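Local structure of alpha-catenin-like protein hmp-1 (Caenorhabditis elegans, 5XA5) at residues Thr51-Val62 against Met103-Arg112; Ala209-Leu220 against Thr243-Leu254. The protein binds beta-catenin, cadherin and actin filaments at cell junctions and is required for cell migration during body enclosure and for cell shape changes during body elongation. All blocks are in the same frame, centred on the assembly; numbering follows the deposited sequence. Where two conformers were deposited one is given.

Overall arrangement
Both contacts join antiparallel neighbours in chain order within the all-helical N-terminal part of this vinculin-family protein, on opposite sides of the chain's centre and with no touch between them, their centres about 54 Å apart. Interaction 1 pairs helices 51-74 and 83-112; interaction 2 pairs helices 200-229 and 234-258. The long helix 117-165 is packed against both pairs, touching each at a different part of its length. Both contacts are mainly buried, but interaction 1 has valine, leucine and isoleucine packing edged by a Glu-Arg salt bridge and has the chain of another protein nearby. Interaction 2 buries more surface, brings its axes closer with alanines, and is held by apolar packing, with no salt bridge between its two segments.

Interaction 1 of 2, residues Thr51-Val62 against Met103-Arg112; sequences TEGLVATLDAAV and MIQTGRDFVR
V55 sits as a knob in the hole formed by I104, G107, R108 and V111, joining two consecutive antiparallel helices, 51-74 and 83-112, of the all-helical vinculin/alpha-catenin fold. Its methyls part company: CG2 meets V111 CG2 at 3.8 Å, while CG1, anti to the backbone N (chi1 176°), touches I104 CG2 and lies over one face of the R108 guanidinium, toward its rim. One turn on, L58 crosses M103 at about a right angle and sets its CD2 3.6 Å from M103 CG; the same methyl reaches I104 CG1. M103 in turn leans on S126 of helix 117-165. I104 CD1 lies against D59, 3.3 Å from the carboxylate OD1 and also close to D59 CA. At the other end T51 and V111 lie alongside, running opposite ways, CB to CB 3.8 Å. The chain of another protein packs on T51, L58 and V62, consistent with beta-catenin binding. E52 and R112 form a salt bridge at the edge of the contact, their planes 44° apart, with R108 CD over the R112 guanidinium. R112 NE points in its own plane at the syn side of E52 OE2, though tilted out of the carboxylate plane, 3.0 Å away and nearly straight (172°).

Interaction 2 of 2, residues Ala209-Leu220 against Thr243-Leu254; sequences ARSALRQTAPLL and TADEMHSALNAL
A209 starts the contact by touching two residues at once: its CB lies 3.6 Å from L254 CD2 and 3.7 Å from A253 CB. R210 turns away, its guanidinium paired with D187 of helix 169-196. The short side chains let the backbones come close here, and A212 continues as A209 began, methyl to methyl with A250. L213 then enters as a knob among M247, A250, L251 and L254. Its CG swung opposite the backbone N (chi1 174°), the side chain forks between these residues, CD1 meeting M247 CE at 3.6 Å and CD2 meeting L254 CD1, the two side chains crossing at about a right angle. The two segments run antiparallel, their axes 152° apart, in a helical bundle of the vinculin/alpha-catenin fold: L213 and A217 also touch helix 169-196, and M247 and L251 touch helix 117-165. In the conformer described, T216 lays its CG2 against the 243-254 backbone, 3.4 Å from M247 N, while its OG1 hydrogen-bonds back to A212 O, which also accepts from T216 N. A217 borders the reciprocal knob, M247, whose chain bends at chi2 (85°) so that SD passes 3.9 Å from A217 CA, among L213, T216 and L220. An alanine at M247 is likely to open a gap beside L213 CD1, A217 and L220. Past P218, where the helix kinks because the proline N makes no bond to the turn before, L220 crosses M247 at about a right angle, CD2 lying 3.9 Å from M247 CG. L220 CD1 lies 3.5 Å from T243 OG1, itself hydrogen-bonded to S223 OG, and reaches on to A244 CB.

Interaction 1 of 2, residues Thr51-Val62 against Met103-Arg112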
loop_
_atom_site.group_PDB
_atom_site.type_symbol
_atom_site.label_atom_id
_atom_site.label_comp_id
_atom_site.label_asym_id
_atom_site.label_seq_id
_atom_site.Cartn_x
_atom_site.Cartn_y
_atom_site.Cartn_z
ATOM N N THR A 51 -24.614 22.298 -15.216
ATOM C CA THR A 51 -23.384 21.976 -15.926
ATOM C C THR A 51 -22.191 22.590 -15.208
ATOM O O THR A 51 -21.167 21.935 -15.040
ATOM C CB THR A 51 -23.421 22.456 -17.376
ATOM O OG1 THR A 51 -23.776 23.839 -17.398
ATOM C CG2 THR A 51 -24.446 21.663 -18.171
ATOM N N GLU A 52 -22.319 23.838 -14.763
ATOM C CA GLU A 52 -21.217 24.462 -14.036
ATOM C C GLU A 52 -20.970 23.764 -12.687
ATOM O O GLU A 52 -19.823 23.633 -12.250
ATOM C CB GLU A 52 -21.480 25.960 -13.845
ATOM C CG GLU A 52 -21.510 26.751 -15.160
ATOM C CD GLU A 52 -20.221 26.630 -15.967
ATOM O OE1 GLU A 52 -19.128 26.656 -15.362
ATOM O OE2 GLU A 52 -20.304 26.501 -17.208
ATOM N N GLY A 53 -22.039 23.298 -12.048
ATOM C CA GLY A 53 -21.934 22.518 -10.826
ATOM C C GLY A 53 -21.190 21.200 -11.002
ATOM O O GLY A 53 -20.491 20.746 -10.085
ATOM N N LEU A 54 -21.341 20.565 -12.162
ATOM C CA LEU A 54 -20.609 19.321 -12.439
ATOM C C LEU A 54 -19.109 19.566 -12.404
ATOM O O LEU A 54 -18.349 18.759 -11.868
ATOM C CB LEU A 54 -20.993 18.735 -13.798
ATOM C CG LEU A 54 -22.372 18.107 -13.966
ATOM C CD1 LEU A 54 -22.654 17.760 -15.426
ATOM C CD2 LEU A 54 -22.471 16.872 -13.096
ATOM N N VAL A 55 -18.683 20.672 -12.996
ATOM C CA VAL A 55 -17.271 21.019 -13.020
ATOM C C VAL A 55 -16.812 21.398 -11.612
ATOM O O VAL A 55 -15.716 21.023 -11.187
ATOM C CB VAL A 55 -16.999 22.175 -14.003
ATOM C CG1 VAL A 55 -15.536 22.598 -13.963
ATOM C CG2 VAL A 55 -17.418 21.787 -15.420
ATOM N N ALA A 56 -17.652 22.133 -10.883
ATOM C CA ALA A 56 -17.313 22.542 -9.520
ATOM C C ALA A 56 -17.078 21.331 -8.624
ATOM O O ALA A 56 -16.112 21.290 -7.856
ATOM C CB ALA A 56 -18.407 23.435 -8.935
ATOM N N THR A 57 -17.967 20.350 -8.719
ATOM C CA THR A 57 -17.816 19.126 -7.941
ATOM C C THR A 57 -16.519 18.419 -8.293
ATOM O O THR A 57 -15.787 17.978 -7.408
ATOM C CB THR A 57 -18.989 18.172 -8.168
ATOM O OG1 THR A 57 -20.207 18.808 -7.757
ATOM C CG2 THR A 57 -18.789 16.877 -7.392
ATOM N N LEU A 58 -16.243 18.312 -9.587
ATOM C CA LEU A 58 -15.014 17.683 -10.061
ATOM C C LEU A 58 -13.795 18.407 -9.494
ATOM O O LEU A 58 -12.863 17.783 -8.986
ATOM C CB LEU A 58 -14.971 17.681 -11.589
ATOM C CG LEU A 58 -13.644 17.297 -12.240
ATOM C CD1 LEU A 58 -13.331 15.839 -11.978
ATOM C CD2 LEU A 58 -13.665 17.614 -13.736
ATOM N N ASP A 59 -13.827 19.734 -9.559
ATOM C CA ASP A 59 -12.732 20.558 -9.060
ATOM C C ASP A 59 -12.486 20.301 -7.573
ATOM O O ASP A 59 -11.345 20.111 -7.146
ATOM C CB ASP A 59 -13.037 22.041 -9.319
ATOM C CG ASP A 59 -11.905 22.954 -8.906
ATOM O OD1 ASP A 59 -10.736 22.524 -8.951
ATOM O OD2 ASP A 59 -12.181 24.118 -8.560
ATOM N N ALA A 60 -13.560 20.258 -6.789
ATOM C CA ALA A 60 -13.459 20.025 -5.349
ATOM C C ALA A 60 -12.962 18.624 -5.042
ATOM O O ALA A 60 -12.244 18.412 -4.063
ATOM C CB ALA A 60 -14.793 20.247 -4.680
ATOM N N ALA A 61 -13.361 17.669 -5.871
ATOM C CA ALA A 61 -12.964 16.275 -5.666
ATOM C C ALA A 61 -11.486 16.085 -5.979
ATOM O O ALA A 61 -10.798 15.334 -5.282
ATOM C CB ALA A 61 -13.810 15.328 -6.513
ATOM N N VAL A 62 -11.002 16.741 -7.030
ATOM C CA VAL A 62 -9.569 16.734 -7.322
ATOM C C VAL A 62 -8.808 17.319 -6.142
ATOM O O VAL A 62 -7.841 16.726 -5.654
ATOM C CB VAL A 62 -9.232 17.531 -8.601
ATOM C CG1 VAL A 62 -7.723 17.653 -8.767
ATOM C CG2 VAL A 62 -9.830 16.860 -9.819
ATOM N N MET A 103 -8.560 17.719 -17.058
ATOM C CA MET A 103 -9.937 17.241 -16.982
ATOM C C MET A 103 -10.910 18.383 -16.682
ATOM O O MET A 103 -11.993 18.459 -17.270
ATOM C CB MET A 103 -10.072 16.147 -15.919
ATOM C CG MET A 103 -11.478 15.611 -15.739
ATOM S SD MET A 103 -12.017 14.583 -17.107
ATOM C CE MET A 103 -13.152 15.668 -17.962
ATOM N N ILE A 104 -10.526 19.272 -15.771
ATOM C CA ILE A 104 -11.387 20.396 -15.402
ATOM C C ILE A 104 -11.572 21.345 -16.585
ATOM O O ILE A 104 -12.672 21.859 -16.813
ATOM C CB ILE A 104 -10.825 21.162 -14.184
ATOM C CG1 ILE A 104 -10.919 20.285 -12.933
ATOM C CG2 ILE A 104 -11.589 22.469 -13.963
ATOM C CD1 ILE A 104 -10.187 20.838 -11.726
ATOM N N GLN A 105 -10.507 21.556 -17.353
ATOM C CA GLN A 105 -10.593 22.416 -18.533
ATOM C C GLN A 105 -11.416 21.805 -19.665
ATOM O O GLN A 105 -12.345 22.439 -20.174
ATOM C CB GLN A 105 -9.194 22.757 -19.050
ATOM C CG GLN A 105 -8.631 24.067 -18.520
ATOM C CD GLN A 105 -9.482 25.270 -18.901
ATOM O OE1 GLN A 105 -10.142 25.277 -19.942
ATOM N NE2 GLN A 105 -9.469 26.294 -18.055
ATOM N N THR A 106 -11.079 20.581 -20.068
ATOM C CA THR A 106 -11.777 19.953 -21.187
ATOM C C THR A 106 -13.191 19.607 -20.777
ATOM O O THR A 106 -14.108 19.613 -21.596
ATOM C CB THR A 106 -11.089 18.674 -21.674
ATOM O OG1 THR A 106 -10.945 17.760 -20.583
ATOM C CG2 THR A 106 -9.715 18.995 -22.248
ATOM N N GLY A 107 -13.359 19.269 -19.501
ATOM C CA GLY A 107 -14.678 18.990 -18.975
ATOM C C GLY A 107 -15.556 20.219 -19.074
ATOM O O GLY A 107 -16.725 20.132 -19.450
ATOM N N ARG A 108 -14.981 21.371 -18.746
ATOM C CA ARG A 108 -15.721 22.623 -18.819
ATOM C C ARG A 108 -16.084 22.935 -20.266
ATOM O O ARG A 108 -17.200 23.362 -20.550
ATOM C CB ARG A 108 -14.915 23.775 -18.216
ATOM C CG ARG A 108 -15.751 25.022 -17.917
ATOM C CD ARG A 108 -14.870 26.244 -17.715
ATOM N NE ARG A 108 -13.781 25.982 -16.776
ATOM C CZ ARG A 108 -13.904 26.021 -15.454
ATOM N NH1 ARG A 108 -15.074 26.313 -14.903
ATOM N NH2 ARG A 108 -12.856 25.766 -14.681
ATOM N N ASP A 109 -15.133 22.713 -21.169
ATOM C CA ASP A 109 -15.366 22.900 -22.600
ATOM C C ASP A 109 -16.529 22.040 -23.071
ATOM O O ASP A 109 -17.369 22.479 -23.856
ATOM C CB ASP A 109 -14.110 22.559 -23.405
ATOM C CG ASP A 109 -12.941 23.466 -23.075
ATOM O OD1 ASP A 109 -13.176 24.605 -22.618
ATOM O OD2 ASP A 109 -11.786 23.037 -23.278
ATOM N N PHE A 110 -16.581 20.809 -22.574
ATOM C CA PHE A 110 -17.630 19.894 -22.981
ATOM C C PHE A 110 -19.002 20.316 -22.473
ATOM O O PHE A 110 -19.936 20.410 -23.254
ATOM C CB PHE A 110 -17.309 18.476 -22.508
ATOM C CG PHE A 110 -18.515 17.585 -22.391
ATOM C CD1 PHE A 110 -19.296 17.291 -23.500
ATOM C CD2 PHE A 110 -18.850 17.021 -21.170
ATOM C CE1 PHE A 110 -20.404 16.464 -23.381
ATOM C CE2 PHE A 110 -19.941 16.192 -21.046
ATOM C CZ PHE A 110 -20.730 15.918 -22.153
ATOM N N VAL A 111 -19.132 20.567 -21.174
ATOM C CA VAL A 111 -20.451 20.839 -20.605
ATOM C C VAL A 111 -21.027 22.141 -21.146
ATOM O O VAL A 111 -22.236 22.361 -21.109
ATOM C CB VAL A 111 -20.412 20.912 -19.065
ATOM C CG1 VAL A 111 -19.999 19.563 -18.476
ATOM C CG2 VAL A 111 -19.474 22.013 -18.603
ATOM N N ARG A 112 -20.154 23.001 -21.655
ATOM C CA ARG A 112 -20.588 24.284 -22.196
ATOM C C ARG A 112 -20.992 24.171 -23.663
ATOM O O ARG A 112 -21.617 25.077 -24.214
ATOM C CB ARG A 112 -19.487 25.328 -22.026
ATOM C CG ARG A 112 -19.418 25.914 -20.621
ATOM C CD ARG A 112 -18.273 26.900 -20.479
ATOM N NE ARG A 112 -18.288 27.564 -19.179
ATOM C CZ ARG A 112 -17.423 28.502 -18.808
ATOM N NH1 ARG A 112 -16.471 28.898 -19.644
ATOM N NH2 ARG A 112 -17.517 29.057 -17.607
#

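Interaction 2 of 2, residues Ala209-Leu220 against Thr243-Leu254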
loop_
_atom_site.group_PDB
_atom_site.type_symbol
_atom_site.label_atom_id
_atom_site.label_comp_id
_atom_site.label_asym_id
_atom_site.label_seq_id
_atom_site.Cartn_x
_atom_site.Cartn_y
_atom_site.Cartn_z
ATOM N N ALA A 209 5.665 -18.251 6.226
ATOM C CA ALA A 209 6.795 -17.532 6.816
ATOM C C ALA A 209 6.408 -16.924 8.164
ATOM O O ALA A 209 7.206 -16.959 9.111
ATOM C CB ALA A 209 7.312 -16.452 5.844
ATOM N N ARG A 210 5.194 -16.363 8.259
ATOM C CA ARG A 210 4.677 -15.876 9.538
ATOM C C ARG A 210 4.708 -16.970 10.612
ATOM O O ARG A 210 5.204 -16.764 11.724
ATOM C CB ARG A 210 3.242 -15.332 9.378
ATOM C CG ARG A 210 2.706 -14.669 10.638
ATOM C CD ARG A 210 1.184 -14.793 10.761
ATOM N NE ARG A 210 0.787 -16.188 10.944
ATOM C CZ ARG A 210 0.727 -16.804 12.122
ATOM N NH1 ARG A 210 1.033 -16.151 13.235
ATOM N NH2 ARG A 210 0.362 -18.075 12.189
ATOM N N SER A 211 4.192 -18.139 10.266
ATOM C CA SER A 211 4.161 -19.249 11.203
ATOM C C SER A 211 5.568 -19.647 11.646
ATOM O O SER A 211 5.798 -19.915 12.833
ATOM C CB SER A 211 3.446 -20.438 10.574
ATOM O OG SER A 211 2.115 -20.085 10.253
ATOM N N ALA A 212 6.494 -19.680 10.692
ATOM C CA ALA A 212 7.878 -20.060 10.993
ATOM C C ALA A 212 8.508 -19.046 11.943
ATOM O O ALA A 212 9.209 -19.425 12.883
ATOM C CB ALA A 212 8.689 -20.174 9.716
ATOM N N LEU A 213 8.280 -17.757 11.697
ATOM C CA LEU A 213 8.778 -16.748 12.621
ATOM C C LEU A 213 8.211 -16.954 14.025
ATOM O O LEU A 213 8.958 -16.893 15.005
ATOM C CB LEU A 213 8.446 -15.331 12.123
ATOM C CG LEU A 213 8.796 -14.181 13.075
ATOM C CD1 LEU A 213 10.294 -14.150 13.373
ATOM C CD2 LEU A 213 8.311 -12.821 12.553
ATOM N N ARG A 214 6.897 -17.166 14.139
ATOM C CA ARG A 214 6.286 -17.321 15.455
ATOM C C ARG A 214 6.814 -18.532 16.220
ATOM O O ARG A 214 6.937 -18.499 17.447
ATOM C CB ARG A 214 4.760 -17.436 15.337
ATOM C CG ARG A 214 4.076 -16.200 14.816
ATOM C CD ARG A 214 4.577 -14.935 15.484
ATOM N NE ARG A 214 4.408 -14.929 16.938
ATOM C CZ ARG A 214 3.349 -14.435 17.579
ATOM N NH1 ARG A 214 2.327 -13.927 16.899
ATOM N NH2 ARG A 214 3.306 -14.464 18.904
ATOM N N GLN A 215 7.115 -19.608 15.505
ATOM C CA GLN A 215 7.643 -20.820 16.134
ATOM C C GLN A 215 9.117 -20.684 16.491
ATOM O O GLN A 215 9.572 -21.202 17.520
ATOM C CB GLN A 215 7.450 -22.016 15.206
ATOM C CG GLN A 215 8.353 -23.202 15.517
ATOM C CD GLN A 215 8.586 -24.094 14.313
ATOM O OE1 GLN A 215 9.690 -24.144 13.768
ATOM N NE2 GLN A 215 7.543 -24.802 13.887
ATOM N N THR A 216 9.876 -20.006 15.637
ATOM C CA THR A 216 11.326 -19.944 15.800
ATOM C C THR A 216 11.767 -18.949 16.872
ATOM O O THR A 216 12.714 -19.200 17.614
ATOM C CB THR A 216 12.012 -19.583 14.466
ATOM O OG1 THR A 216 11.736 -20.610 13.506
ATOM C CG2 THR A 216 13.506 -19.465 14.652
ATOM N N ALA A 217 11.093 -17.807 16.970
ATOM C CA ALA A 217 11.605 -16.802 17.898
ATOM C C ALA A 217 11.681 -17.270 19.378
ATOM O O ALA A 217 12.688 -17.004 20.049
ATOM C CB ALA A 217 10.797 -15.503 17.771
ATOM N N PRO A 218 10.648 -17.965 19.892
ATOM C CA PRO A 218 10.736 -18.434 21.279
ATOM C C PRO A 218 11.875 -19.425 21.469
ATOM O O PRO A 218 12.484 -19.459 22.543
ATOM C CB PRO A 218 9.380 -19.110 21.526
ATOM C CG PRO A 218 8.479 -18.531 20.514
ATOM C CD PRO A 218 9.309 -18.189 19.322
ATOM N N LEU A 219 12.161 -20.213 20.437
ATOM C CA LEU A 219 13.268 -21.167 20.525
ATOM C C LEU A 219 14.615 -20.450 20.481
ATOM O O LEU A 219 15.590 -20.903 21.085
ATOM C CB LEU A 219 13.169 -22.183 19.391
ATOM C CG LEU A 219 11.976 -23.133 19.491
ATOM C CD1 LEU A 219 11.759 -23.828 18.158
ATOM C CD2 LEU A 219 12.198 -24.168 20.566
ATOM N N LEU A 220 14.675 -19.359 19.731
ATOM C CA LEU A 220 15.883 -18.543 19.698
ATOM C C LEU A 220 16.127 -17.924 21.072
ATOM O O LEU A 220 17.265 -17.910 21.549
ATOM C CB LEU A 220 15.777 -17.460 18.622
ATOM C CG LEU A 220 17.075 -16.660 18.436
ATOM C CD1 LEU A 220 18.255 -17.536 18.042
ATOM C CD2 LEU A 220 16.851 -15.561 17.393
ATOM N N THR A 243 18.873 -22.501 15.451
ATOM C CA THR A 243 17.659 -21.714 15.593
ATOM C C THR A 243 17.860 -20.313 15.016
ATOM O O THR A 243 16.945 -19.727 14.457
ATOM C CB THR A 243 17.204 -21.649 17.073
ATOM O OG1 THR A 243 18.204 -21.007 17.876
ATOM C CG2 THR A 243 16.981 -23.059 17.594
ATOM N N ALA A 244 19.070 -19.781 15.139
ATOM C CA ALA A 244 19.378 -18.500 14.499
ATOM C C ALA A 244 19.195 -18.597 12.976
ATOM O O ALA A 244 18.618 -17.699 12.361
ATOM C CB ALA A 244 20.784 -18.056 14.827
ATOM N N ASP A 245 19.696 -19.679 12.374
ATOM C CA ASP A 245 19.552 -19.865 10.930
ATOM C C ASP A 245 18.086 -19.939 10.541
ATOM O O ASP A 245 17.672 -19.362 9.526
ATOM C CB ASP A 245 20.277 -21.136 10.456
ATOM C CG ASP A 245 21.784 -20.992 10.478
ATOM O OD1 ASP A 245 22.265 -19.843 10.574
ATOM O OD2 ASP A 245 22.485 -22.028 10.381
ATOM N N GLU A 246 17.298 -20.639 11.355
ATOM C CA GLU A 246 15.872 -20.767 11.106
ATOM C C GLU A 246 15.186 -19.409 11.187
ATOM O O GLU A 246 14.302 -19.116 10.399
ATOM C CB GLU A 246 15.224 -21.721 12.106
ATOM C CG GLU A 246 15.479 -23.190 11.829
ATOM C CD GLU A 246 14.739 -24.084 12.802
ATOM O OE1 GLU A 246 14.712 -23.751 14.006
ATOM O OE2 GLU A 246 14.183 -25.113 12.365
ATOM N N MET A 247 15.606 -18.599 12.154
ATOM C CA MET A 247 15.068 -17.254 12.339
ATOM C C MET A 247 15.347 -16.395 11.116
ATOM O O MET A 247 14.455 -15.728 10.574
ATOM C CB MET A 247 15.684 -16.619 13.589
ATOM C CG MET A 247 15.183 -15.234 13.906
ATOM S SD MET A 247 13.659 -15.350 14.856
ATOM C CE MET A 247 13.360 -13.607 15.195
ATOM N N HIS A 248 16.602 -16.420 10.685
ATOM C CA HIS A 248 17.008 -15.617 9.542
ATOM C C HIS A 248 16.262 -16.030 8.282
ATOM O O HIS A 248 15.820 -15.164 7.514
ATOM C CB HIS A 248 18.517 -15.711 9.342
ATOM C CG HIS A 248 19.300 -15.034 10.419
ATOM N ND1 HIS A 248 20.489 -15.540 10.904
ATOM C CD2 HIS A 248 19.066 -13.895 11.113
ATOM C CE1 HIS A 248 20.951 -14.740 11.849
ATOM N NE2 HIS A 248 20.106 -13.733 11.993
ATOM N N SER A 249 16.080 -17.331 8.081
ATOM C CA SER A 249 15.329 -17.817 6.931
ATOM C C SER A 249 13.880 -17.348 6.929
ATOM O O SER A 249 13.355 -16.969 5.892
ATOM C CB SER A 249 15.381 -19.341 6.879
ATOM O OG SER A 249 16.701 -19.765 6.609
ATOM N N ALA A 250 13.230 -17.367 8.089
ATOM C CA ALA A 250 11.841 -16.917 8.161
ATOM C C ALA A 250 11.714 -15.434 7.825
ATOM O O ALA A 250 10.789 -15.018 7.120
ATOM C CB ALA A 250 11.257 -17.182 9.540
ATOM N N LEU A 251 12.627 -14.631 8.363
ATOM C CA LEU A 251 12.573 -13.185 8.128
ATOM C C LEU A 251 12.846 -12.896 6.659
ATOM O O LEU A 251 12.140 -12.091 6.050
ATOM C CB LEU A 251 13.574 -12.450 9.012
ATOM C CG LEU A 251 13.243 -12.541 10.505
ATOM C CD1 LEU A 251 14.456 -12.151 11.329
ATOM C CD2 LEU A 251 12.052 -11.674 10.861
ATOM N N ASN A 252 13.855 -13.558 6.092
ATOM C CA ASN A 252 14.124 -13.415 4.663
ATOM C C ASN A 252 12.938 -13.858 3.818
ATOM O O ASN A 252 12.655 -13.268 2.775
ATOM C CB ASN A 252 15.367 -14.207 4.257
ATOM C CG ASN A 252 16.616 -13.655 4.879
ATOM O OD1 ASN A 252 16.611 -12.555 5.426
ATOM N ND2 ASN A 252 17.702 -14.413 4.803
ATOM N N ALA A 253 12.257 -14.909 4.263
ATOM C CA ALA A 253 11.075 -15.390 3.546
ATOM C C ALA A 253 9.942 -14.358 3.549
ATOM O O ALA A 253 9.304 -14.127 2.510
ATOM C CB ALA A 253 10.608 -16.714 4.140
ATOM N N LEU A 254 9.690 -13.731 4.699
ATOM C CA LEU A 254 8.687 -12.673 4.769
ATOM C C LEU A 254 9.022 -11.557 3.798
ATOM O O LEU A 254 8.170 -11.100 3.040
ATOM C CB LEU A 254 8.575 -12.097 6.186
ATOM C CG LEU A 254 7.912 -12.956 7.266
ATOM C CD1 LEU A 254 8.127 -12.356 8.656
ATOM C CD2 LEU A 254 6.439 -13.120 7.022
#